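Local coordinates for peptidase, M20/M25/M40 family (PDB 4EWT), which probably hydrolyses the amide bond of N-acyl amino acids or related substrates, as a manganese-binding amidohydrolase of the M20 peptidase family, at residues Lys10-Lys15 / Ala116-Glu121; Ala205-Val210 / Asn247-Val252. All coordinates share one frame; numbering follows the deposited sequence.

Contact 1 of 2, residues Lys10-Lys15 / Ala116-Glu121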
# COMPACT_ATOMS: atom_id res chain seq x y z
N LYS A 10 -46.63 32.91 18.52
CA LYS A 10 -47.49 31.77 18.75
C LYS A 10 -48.77 31.86 17.97
O LYS A 10 -49.22 30.88 17.47
CB LYS A 10 -47.81 31.61 20.22
CG LYS A 10 -46.63 31.31 21.04
CD LYS A 10 -46.86 31.55 22.47
CE LYS A 10 -46.47 30.35 23.27
NZ LYS A 10 -46.66 30.47 24.71
N SER A 11 -49.35 33.04 17.86
CA SER A 11 -50.62 33.23 17.14
C SER A 11 -50.49 33.11 15.62
O SER A 11 -51.49 32.96 14.91
CB SER A 11 -51.26 34.58 17.52
OG SER A 11 -50.63 35.66 16.84
N LYS A 12 -49.26 33.16 15.12
CA LYS A 12 -49.00 33.04 13.69
C LYS A 12 -48.36 31.69 13.33
O LYS A 12 -47.84 31.53 12.22
CB LYS A 12 -48.11 34.18 13.20
CG LYS A 12 -48.76 35.56 13.20
CD LYS A 12 -47.72 36.63 12.91
CE LYS A 12 -48.33 38.02 12.94
NZ LYS A 12 -47.32 39.06 12.59
N GLU A 13 -48.39 30.74 14.26
CA GLU A 13 -47.74 29.44 14.04
C GLU A 13 -48.34 28.77 12.80
O GLU A 13 -47.60 28.27 11.94
CB GLU A 13 -47.84 28.52 15.26
CG GLU A 13 -47.04 27.22 15.13
CD GLU A 13 -47.09 26.31 16.36
OE1 GLU A 13 -47.93 26.54 17.26
OE2 GLU A 13 -46.27 25.36 16.43
N GLY A 14 -49.67 28.79 12.71
CA GLY A 14 -50.41 28.22 11.58
C GLY A 14 -49.97 28.74 10.23
O GLY A 14 -49.91 27.99 9.25
N LYS A 15 -49.63 30.01 10.19
CA LYS A 15 -49.17 30.66 8.99
C LYS A 15 -47.76 30.15 8.57
O LYS A 15 -47.49 29.99 7.40
CB LYS A 15 -49.17 32.17 9.22
CG LYS A 15 -48.95 33.04 8.04
CD LYS A 15 -49.36 34.44 8.40
CE LYS A 15 -48.52 35.53 7.78
NZ LYS A 15 -49.10 36.31 6.67
N ALA A 116 -40.15 38.18 10.32
CA ALA A 116 -39.84 39.49 9.75
C ALA A 116 -41.07 40.40 9.76
O ALA A 116 -40.98 41.56 10.15
CB ALA A 116 -39.28 39.34 8.35
N GLU A 117 -42.20 39.85 9.34
CA GLU A 117 -43.51 40.51 9.42
C GLU A 117 -43.77 40.99 10.85
O GLU A 117 -44.18 42.14 11.07
CB GLU A 117 -44.61 39.55 8.98
CG GLU A 117 -46.04 40.05 9.25
CD GLU A 117 -47.10 39.01 8.90
OE1 GLU A 117 -47.99 38.75 9.74
OE2 GLU A 117 -47.04 38.44 7.80
N THR A 118 -43.51 40.10 11.81
CA THR A 118 -43.74 40.38 13.22
C THR A 118 -42.81 41.48 13.75
O THR A 118 -43.27 42.41 14.39
CB THR A 118 -43.60 39.12 14.07
OG1 THR A 118 -44.47 38.11 13.55
CG2 THR A 118 -43.98 39.40 15.52
N LEU A 119 -41.51 41.39 13.45
CA LEU A 119 -40.56 42.43 13.87
C LEU A 119 -40.91 43.78 13.24
O LEU A 119 -40.67 44.82 13.85
CB LEU A 119 -39.11 42.03 13.53
CG LEU A 119 -38.48 40.86 14.29
CD1 LEU A 119 -37.12 40.50 13.72
CD2 LEU A 119 -38.36 41.16 15.80
N ALA A 120 -41.49 43.75 12.04
CA ALA A 120 -41.90 44.97 11.34
C ALA A 120 -43.05 45.73 12.03
O ALA A 120 -43.19 46.94 11.84
CB ALA A 120 -42.29 44.65 9.90
N GLU A 121 -43.85 45.01 12.81
CA GLU A 121 -44.94 45.65 13.54
C GLU A 121 -44.52 46.05 14.95
O GLU A 121 -45.33 46.55 15.74
CB GLU A 121 -46.22 44.79 13.50
CG GLU A 121 -46.17 43.47 14.22
CD GLU A 121 -47.09 42.42 13.62
OE1 GLU A 121 -47.35 41.40 14.30
OE2 GLU A 121 -47.53 42.58 12.46

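Contact 2 of 2, residues Ala205-Val210 / Asn247-Val252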
# COMPACT_ATOMS: atom_id res chain seq x y z
N ALA A 205 5.94 -0.29 -20.64
CA ALA A 205 4.88 0.66 -20.33
C ALA A 205 5.09 1.30 -18.96
O ALA A 205 6.06 0.95 -18.24
CB ALA A 205 3.52 -0.03 -20.43
N ASN A 206 4.22 2.23 -18.58
CA ASN A 206 4.20 2.79 -17.22
C ASN A 206 2.75 2.84 -16.73
O ASN A 206 1.97 3.69 -17.13
CB ASN A 206 4.84 4.18 -17.18
CG ASN A 206 5.16 4.64 -15.77
OD1 ASN A 206 5.50 5.80 -15.56
ND2 ASN A 206 5.08 3.75 -14.79
N ASP A 207 2.43 1.90 -15.86
CA ASP A 207 1.05 1.57 -15.50
C ASP A 207 0.41 2.69 -14.66
O ASP A 207 0.79 2.89 -13.52
CB ASP A 207 1.12 0.22 -14.75
CG ASP A 207 -0.20 -0.48 -14.64
OD1 ASP A 207 -1.26 0.20 -14.57
OD2 ASP A 207 -0.18 -1.74 -14.61
N ALA A 208 -0.54 3.41 -15.22
CA ALA A 208 -1.21 4.46 -14.45
C ALA A 208 -2.13 3.89 -13.36
O ALA A 208 -2.36 4.54 -12.34
CB ALA A 208 -1.97 5.40 -15.35
N ILE A 209 -2.67 2.70 -13.56
CA ILE A 209 -3.56 2.12 -12.55
C ILE A 209 -2.77 1.75 -11.29
O ILE A 209 -3.20 2.04 -10.19
CB ILE A 209 -4.41 0.94 -13.10
CG1 ILE A 209 -5.52 1.51 -13.99
CG2 ILE A 209 -5.00 0.07 -11.95
CD1 ILE A 209 -6.23 0.49 -14.88
N VAL A 210 -1.63 1.09 -11.46
CA VAL A 210 -0.73 0.78 -10.36
C VAL A 210 -0.31 2.09 -9.64
O VAL A 210 -0.41 2.17 -8.43
CB VAL A 210 0.50 -0.01 -10.88
CG1 VAL A 210 1.65 0.07 -9.90
CG2 VAL A 210 0.12 -1.45 -11.22
N ASN A 247 -6.35 -6.10 -21.72
CA ASN A 247 -4.98 -6.49 -22.05
C ASN A 247 -4.15 -5.32 -22.59
O ASN A 247 -3.22 -5.52 -23.38
CB ASN A 247 -5.11 -7.45 -23.19
CG ASN A 247 -6.19 -7.03 -24.14
OD1 ASN A 247 -6.80 -5.96 -23.95
ND2 ASN A 247 -6.49 -7.86 -25.13
N VAL A 248 -4.54 -4.12 -22.21
CA VAL A 248 -3.78 -2.92 -22.54
C VAL A 248 -3.43 -2.31 -21.19
O VAL A 248 -4.30 -2.12 -20.35
CB VAL A 248 -4.62 -1.93 -23.40
CG1 VAL A 248 -3.91 -0.60 -23.59
CG2 VAL A 248 -4.96 -2.55 -24.77
N ILE A 249 -2.14 -2.07 -20.97
CA ILE A 249 -1.72 -1.33 -19.78
C ILE A 249 -2.21 0.12 -19.87
O ILE A 249 -1.95 0.81 -20.86
CB ILE A 249 -0.19 -1.39 -19.57
CG1 ILE A 249 0.21 -2.79 -19.11
CG2 ILE A 249 0.28 -0.34 -18.54
CD1 ILE A 249 1.62 -3.19 -19.50
N LYS A 250 -2.94 0.55 -18.85
CA LYS A 250 -3.66 1.81 -18.88
C LYS A 250 -2.74 3.05 -18.78
O LYS A 250 -1.90 3.14 -17.88
CB LYS A 250 -4.75 1.81 -17.79
CG LYS A 250 -5.64 3.04 -17.72
CD LYS A 250 -6.76 2.98 -18.75
CE LYS A 250 -7.37 4.35 -19.00
NZ LYS A 250 -8.33 4.35 -20.15
N ASP A 251 -2.92 3.98 -19.72
CA ASP A 251 -2.00 5.12 -19.91
C ASP A 251 -2.25 6.30 -18.97
O ASP A 251 -1.33 7.05 -18.65
CB ASP A 251 -2.04 5.62 -21.37
CG ASP A 251 -3.37 6.23 -21.76
OD1 ASP A 251 -4.43 5.78 -21.26
OD2 ASP A 251 -3.37 7.18 -22.58
N VAL A 252 -3.51 6.45 -18.55
CA VAL A 252 -3.93 7.58 -17.75
C VAL A 252 -5.10 7.18 -16.84
O VAL A 252 -5.98 6.42 -17.25
CB VAL A 252 -4.28 8.82 -18.62
CG1 VAL A 252 -5.39 8.50 -19.60
CG2 VAL A 252 -4.67 10.02 -17.76
O HOH W 1 -2.94 -0.99 -16.32

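Contact 1 of 2, residues Lys10-Lys15 / Ala116-Glu121
The CA atoms of Lys12 and Thr118, the nearest pair across the contact, are 9.0 Å apart, and the turn between helices 2-11 and 13-25 meets the C-terminal end of helix 105-120 only through side chains, chiefly Lys12, Lys15, Glu117 and Glu121. Lys12, at the N-cap of helix 13-25, spans the gap with a chain extended beyond CG. Lys12 NZ forms salt bridges of 2.9 Å to both Glu117 OE1 and Glu121 OE1. Lys12 NZ also donates to Thr118 OG1, at 3.2 Å. Glu117 OE1 is met on its anti side, 26° out of the carboxylate plane, whereas Glu121, reaching in tip to tip, takes the ammonium from above its carboxylate plane. Thr118 OG1 is also hydrogen-bonded to Val114 O one helical turn back. The other oxygen of Glu117 draws in Lys15, whose chain bends at chi3 (144°) and chi4 (106°), setting CE and NZ; the bond from Lys15 NZ to Glu117 OE2 is weak, at 3.2 Å, and Lys47 NZ forms a second salt bridge to that oxygen. Glu117, between three lysine ammonium groups, probably has its charge stabilised and offsets their repulsion. The result is a surface salt-bridge network joining the N-terminal helical pair to helix 105-120.

Contact 2 of 2, residues Ala205-Val210 / Asn247-Val252
Ala208 N donates to Lys250 O at 3.0 Å, the hydrogen bond that ties the start of helix 208-226 to the chain just after residues 248-249. It is nearly straight, with an N-H...O angle of 162°, and the donor lies almost along the C=O axis. Apolar contacts flank it. Ile249 CG2 sits 3.7 Å from Asp207 CA and also touches Ala205 CB, while Ile209 CD1 packs 3.5 Å from Lys250 CB; the CB of Ala208 rests against the backbone between Asp251 and Val252. Lys250 then bends at chi2 (82°), turning CD off its extended course, and its NZ is bonded to Lys243 O. Asp207 is the N-cap of helix 208-226: OD1 accepts from Val210 N at 3.3 Å, from well above the carboxylate plane, and weakly from Ile209 N. In what is probably the smaller, often subunit-joining domain of the M20 fold, helices packed on an antiparallel sheet, the cap is also coupled to the break in strand 248-261. A water donates to Asp207 OD1 at 2.7 Å and accepts from Lys250 N at 3.0 Å, so Lys250 is held through both its N and its O. Further out, Asp207 OD2 makes a salt bridge to Arg225 of the third subunit, which also packs on Ile249. From the second subunit, Thr236 packs on Ile249 and Gly238 on Ile209, placing the helix start where subunits meet.

Overall arrangement
From the N terminus, helices 2-11 and 13-25 come first, and contact 1 closes a 100-residue loop when the chain returns as helix 105-120, after the first strands of the mixed sheet. That loop already carries the manganese ligands Cys103 and His105; Glu139, His164 and, much later, His362 follow. The chain runs out along strand 179-193 into the antiparallel sheet. There contact 2 closes a shorter loop of 36 residues, holding most of helix 208-226 and strand 233-242. The loops run in series, neither nested nor crossing. The contact centres lie about 64 Å apart, on opposite sides of the chain's centre: contact 1 ties helices beside the mixed sheet, contact 2 a helix to the antiparallel sheet.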